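PDB 2EJ5: enoyl-CoA hydratase subunit II from Geobacillus kaustophilus, which probably catalyses the hydration of enoyl-CoA thioesters, with a likely role in phenylacetic acid breakdown. Local coordinates for residues Val35-Lys40 / Pro85-Leu90; Leu206-Leu210 / Cys229-Ala233. The contacts are given in a common frame with arbitrary orientation. Residue numbers count along the deposited sequence, not the author numbering.

Interaction 1: residues Val35-Lys40 / Pro85-Leu90; sequences VTKALK and PMMKAL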
# COMPACT_ATOMS: atom_id res chain seq x y z
N VAL A 35 11.58 -21.79 17.66
CA VAL A 35 10.56 -21.36 16.70
C VAL A 35 11.08 -21.57 15.28
O VAL A 35 10.35 -22.08 14.44
CB VAL A 35 10.12 -19.93 16.96
CG1 VAL A 35 9.30 -19.38 15.75
CG2 VAL A 35 9.27 -19.83 18.25
N THR A 36 12.36 -21.24 15.05
CA THR A 36 13.01 -21.41 13.75
C THR A 36 12.95 -22.86 13.31
O THR A 36 12.48 -23.17 12.21
CB THR A 36 14.52 -20.92 13.75
OG1 THR A 36 14.58 -19.53 14.09
CG2 THR A 36 15.19 -21.09 12.40
N LYS A 37 13.46 -23.75 14.16
CA LYS A 37 13.42 -25.20 13.93
C LYS A 37 12.00 -25.75 13.65
O LYS A 37 11.81 -26.53 12.73
CB LYS A 37 14.04 -25.91 15.14
CG LYS A 37 14.23 -27.42 14.94
CD LYS A 37 15.14 -27.99 16.04
CE LYS A 37 15.32 -29.50 15.92
NZ LYS A 37 14.03 -30.24 16.15
N ALA A 38 11.04 -25.32 14.46
CA ALA A 38 9.65 -25.77 14.36
C ALA A 38 9.05 -25.31 13.02
O ALA A 38 8.37 -26.08 12.36
CB ALA A 38 8.85 -25.20 15.51
N LEU A 39 9.32 -24.05 12.61
CA LEU A 39 8.80 -23.56 11.33
C LEU A 39 9.36 -24.34 10.19
O LEU A 39 8.67 -24.63 9.24
CB LEU A 39 9.09 -22.07 11.11
CG LEU A 39 8.35 -21.09 12.01
CD1 LEU A 39 8.87 -19.68 11.76
CD2 LEU A 39 6.78 -21.19 11.93
N LYS A 40 10.65 -24.70 10.28
CA LYS A 40 11.28 -25.44 9.19
C LYS A 40 10.71 -26.88 9.19
O LYS A 40 10.51 -27.45 8.13
CB LYS A 40 12.82 -25.42 9.33
CG LYS A 40 13.47 -24.01 9.23
CD LYS A 40 14.97 -24.03 9.58
CE LYS A 40 15.66 -22.68 9.26
NZ LYS A 40 17.17 -22.62 9.59
N PRO A 85 17.31 -15.48 11.66
CA PRO A 85 16.97 -16.85 11.24
C PRO A 85 15.48 -17.24 11.39
O PRO A 85 14.94 -17.97 10.54
CB PRO A 85 17.83 -17.73 12.16
CG PRO A 85 18.97 -16.87 12.54
CD PRO A 85 18.37 -15.49 12.70
N MET A 86 14.86 -16.76 12.47
CA MET A 86 13.45 -17.01 12.78
C MET A 86 12.55 -16.30 11.76
O MET A 86 11.65 -16.91 11.19
CB MET A 86 13.14 -16.52 14.20
CG MET A 86 11.73 -16.94 14.78
SD MET A 86 11.15 -16.28 16.34
CE MET A 86 11.02 -14.50 16.05
N MET A 87 12.80 -15.01 11.53
CA MET A 87 12.00 -14.25 10.57
C MET A 87 12.23 -14.71 9.15
O MET A 87 11.30 -14.70 8.35
CB MET A 87 12.19 -12.72 10.76
CG MET A 87 11.86 -12.21 12.23
SD MET A 87 10.26 -12.68 12.96
CE MET A 87 9.15 -11.90 11.80
N LYS A 88 13.44 -15.17 8.82
CA LYS A 88 13.69 -15.72 7.48
C LYS A 88 12.98 -17.05 7.30
O LYS A 88 12.43 -17.31 6.22
CB LYS A 88 15.18 -15.92 7.18
CG LYS A 88 15.95 -14.62 7.17
CD LYS A 88 17.38 -14.86 6.75
CE LYS A 88 17.99 -13.55 6.39
NZ LYS A 88 19.50 -13.65 6.41
N ALA A 89 13.00 -17.90 8.34
CA ALA A 89 12.24 -19.16 8.27
C ALA A 89 10.75 -18.86 8.05
O ALA A 89 10.11 -19.48 7.21
CB ALA A 89 12.42 -20.01 9.56
N LEU A 90 10.19 -17.93 8.82
CA LEU A 90 8.76 -17.59 8.64
C LEU A 90 8.53 -17.06 7.25
O LEU A 90 7.58 -17.44 6.58
CB LEU A 90 8.30 -16.61 9.72
CG LEU A 90 6.84 -16.15 9.80
CD1 LEU A 90 5.85 -17.36 9.81
CD2 LEU A 90 6.65 -15.24 11.04

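Interaction 2: residues Leu206-Leu210 / Cys229-Ala233; sequences LIKRL and CQRIA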
# COMPACT_ATOMS: atom_id res chain seq x y z
N LEU A 206 2.54 -21.46 -3.36
CA LEU A 206 2.89 -20.74 -4.58
C LEU A 206 2.35 -19.30 -4.60
O LEU A 206 2.99 -18.37 -5.11
CB LEU A 206 2.36 -21.54 -5.79
CG LEU A 206 3.16 -22.84 -6.13
CD1 LEU A 206 2.48 -23.66 -7.17
CD2 LEU A 206 4.61 -22.61 -6.49
N ILE A 207 1.17 -19.10 -4.03
CA ILE A 207 0.70 -17.71 -3.93
C ILE A 207 1.55 -16.90 -2.93
O ILE A 207 1.86 -15.71 -3.20
CB ILE A 207 -0.83 -17.58 -3.67
CG1 ILE A 207 -1.16 -17.70 -2.21
CG2 ILE A 207 -1.66 -18.45 -4.60
CD1 ILE A 207 -1.24 -16.31 -1.58
N LYS A 208 1.97 -17.51 -1.83
CA LYS A 208 2.91 -16.84 -0.94
C LYS A 208 4.24 -16.54 -1.65
O LYS A 208 4.87 -15.49 -1.43
CB LYS A 208 3.14 -17.69 0.30
CG LYS A 208 2.01 -17.61 1.29
CD LYS A 208 2.22 -18.54 2.47
CE LYS A 208 3.35 -18.00 3.43
NZ LYS A 208 3.14 -18.34 4.90
N ARG A 209 4.67 -17.48 -2.49
CA ARG A 209 5.91 -17.29 -3.27
C ARG A 209 5.72 -16.09 -4.20
O ARG A 209 6.60 -15.19 -4.27
CB ARG A 209 6.25 -18.55 -4.09
CG ARG A 209 7.65 -18.54 -4.71
CD ARG A 209 7.95 -19.86 -5.50
NE ARG A 209 7.88 -21.05 -4.64
CZ ARG A 209 7.99 -22.30 -5.11
NH1 ARG A 209 8.18 -22.51 -6.40
NH2 ARG A 209 7.90 -23.36 -4.30
N LEU A 210 4.57 -16.03 -4.87
CA LEU A 210 4.28 -14.95 -5.78
C LEU A 210 4.10 -13.61 -5.08
O LEU A 210 4.40 -12.58 -5.66
CB LEU A 210 3.06 -15.28 -6.65
CG LEU A 210 3.26 -16.31 -7.77
CD1 LEU A 210 1.93 -16.52 -8.49
CD2 LEU A 210 4.34 -15.83 -8.75
N CYS A 229 4.95 -20.58 -11.68
CA CYS A 229 4.14 -21.07 -10.55
C CYS A 229 2.89 -21.81 -10.97
O CYS A 229 2.52 -22.80 -10.33
CB CYS A 229 3.76 -19.92 -9.61
SG CYS A 229 5.20 -19.37 -8.73
N GLN A 230 2.27 -21.35 -12.05
CA GLN A 230 1.03 -21.90 -12.53
C GLN A 230 1.27 -23.21 -13.27
O GLN A 230 0.39 -24.04 -13.25
CB GLN A 230 0.30 -20.93 -13.47
CG GLN A 230 -1.19 -21.25 -13.66
CD GLN A 230 -1.99 -20.95 -12.42
OE1 GLN A 230 -1.78 -21.56 -11.33
NE2 GLN A 230 -2.90 -19.99 -12.54
N ARG A 231 2.42 -23.35 -13.95
CA ARG A 231 2.80 -24.65 -14.56
C ARG A 231 2.86 -25.68 -13.45
O ARG A 231 2.24 -26.75 -13.57
CB ARG A 231 4.13 -24.57 -15.35
CG ARG A 231 4.58 -25.87 -16.01
CD ARG A 231 6.04 -25.84 -16.42
NE ARG A 231 6.93 -25.82 -15.26
CZ ARG A 231 7.34 -26.90 -14.58
NH1 ARG A 231 6.95 -28.12 -14.94
NH2 ARG A 231 8.14 -26.73 -13.53
N ILE A 232 3.52 -25.32 -12.35
CA ILE A 232 3.56 -26.18 -11.14
C ILE A 232 2.16 -26.47 -10.53
O ILE A 232 1.83 -27.64 -10.30
CB ILE A 232 4.53 -25.65 -10.02
CG1 ILE A 232 5.97 -25.47 -10.57
CG2 ILE A 232 4.51 -26.57 -8.77
CD1 ILE A 232 6.82 -24.39 -9.85
N ALA A 233 1.35 -25.43 -10.28
CA ALA A 233 0.06 -25.71 -9.65
C ALA A 233 -0.76 -26.62 -10.56
O ALA A 233 -1.50 -27.47 -10.08
CB ALA A 233 -0.72 -24.39 -9.31

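Interaction 1: residues Val35-Lys40 / Pro85-Leu90
Two helices run side by side in nearly the same direction here. The axes of segments 35-40 and 85-90 approach to 8.6 Å at an angle of 17°. The closest pair of CA atoms is Thr36 and Met86, 4.5 Å apart.

Apolar side chains form one part of the contact. Val35 CG1 lies 3.6 Å from Met86 CG. One turn later, Leu39 CD1 reaches Leu90 CB at 3.7 Å and Ala89 CB at 4.2 Å. The Ala89 side chain is a single methyl, which leaves room for Thr36 and Leu39. Thr36 CG2 and Lys40 CG each come to 4.1 Å from Ala89 CB. The lysine thus contributes its aliphatic chain at the exposed margin.

Thr36 packs against the backbone of the other helix without bonding to it. Thr36 OG1 sits only 3.1 Å from Met86 CA, and Thr36 CG2 is 3.6 Å from Pro85 O. Thr36 OG1 and Met86 N are 3.2 Å apart, but the angle is too poor for a hydrogen bond. The hydroxyl bonds instead to Asn32 O, one turn earlier in its own helix. A satisfied threonine can therefore pack tightly against the other backbone.

Val35 and Leu39 also pack on Leu16 of strand 13-18, and Leu90 meets Leu112 and Ala115 of helix 108-115. The contact pairs helix 29-44, which follows strand 13-18, with helix 75-92, which follows strand 50-55. Strand 50-55 runs parallel to strand 13-18 and lies between the two helices in the chain. This arrangement belongs to the crotonase spiral fold of repeated beta-beta-alpha units.

Interaction 2: residues Leu206-Leu210 / Cys229-Ala233
Leu206 and Cys229 are the closest CA pair, 6.1 Å apart, of this antiparallel helix pair, whose axes come within 10.8 Å at 177°. Leu206 takes the mt rotamer. Its CD1 reaches 3.3 Å from Cys229 O and 3.9 Å from both Ile232 CG2 and Ala233 CB. Cys229, with chi1 m, points its sulfur back across the gap. Its SG lies 4.0 Å from Leu206 CD2 and 3.6 Å from Leu210 CD2. Leu210 is also mt. One methyl of each leucine thus lies near the sulfur. Arg209 is extended through chi1 and chi2 (both t) and bends at chi3 (m). Its NH1 passes 4.2 Å from Ile232 CD1, while its NE forms a salt bridge with Glu94. The CA-to-CB bond of Gln230 points away, and its NE2 hydrogen-bonds to Asp139 and Val137 of the third subunit. Between the segments the chemistry is mainly apolar, with a methyl against a backbone carbonyl and a guanidinium at the margin, so cohesion rests on side-chain fit.

Both contacts are buried helix pairs, but they hold different elements. Interaction 1 joins helices 29-44 and 75-92 beside the main sheet, its centre about 11 Å from the centre of the chain. Interaction 2 lies farther out, its centre about 19 Å from the centre of the chain, in the C-terminal helices 201-216 and 219-235. The first pair is nearly parallel and closely spaced; the second is antiparallel and wider, with Leu206 and Cys229 reaching across the gap. Both set side chains against backbone, a threonine in interaction 1 and a leucine in interaction 2. Interaction 2 also gathers leucines round a sulfur and lies against the third subunit. Their centres are 21 Å apart.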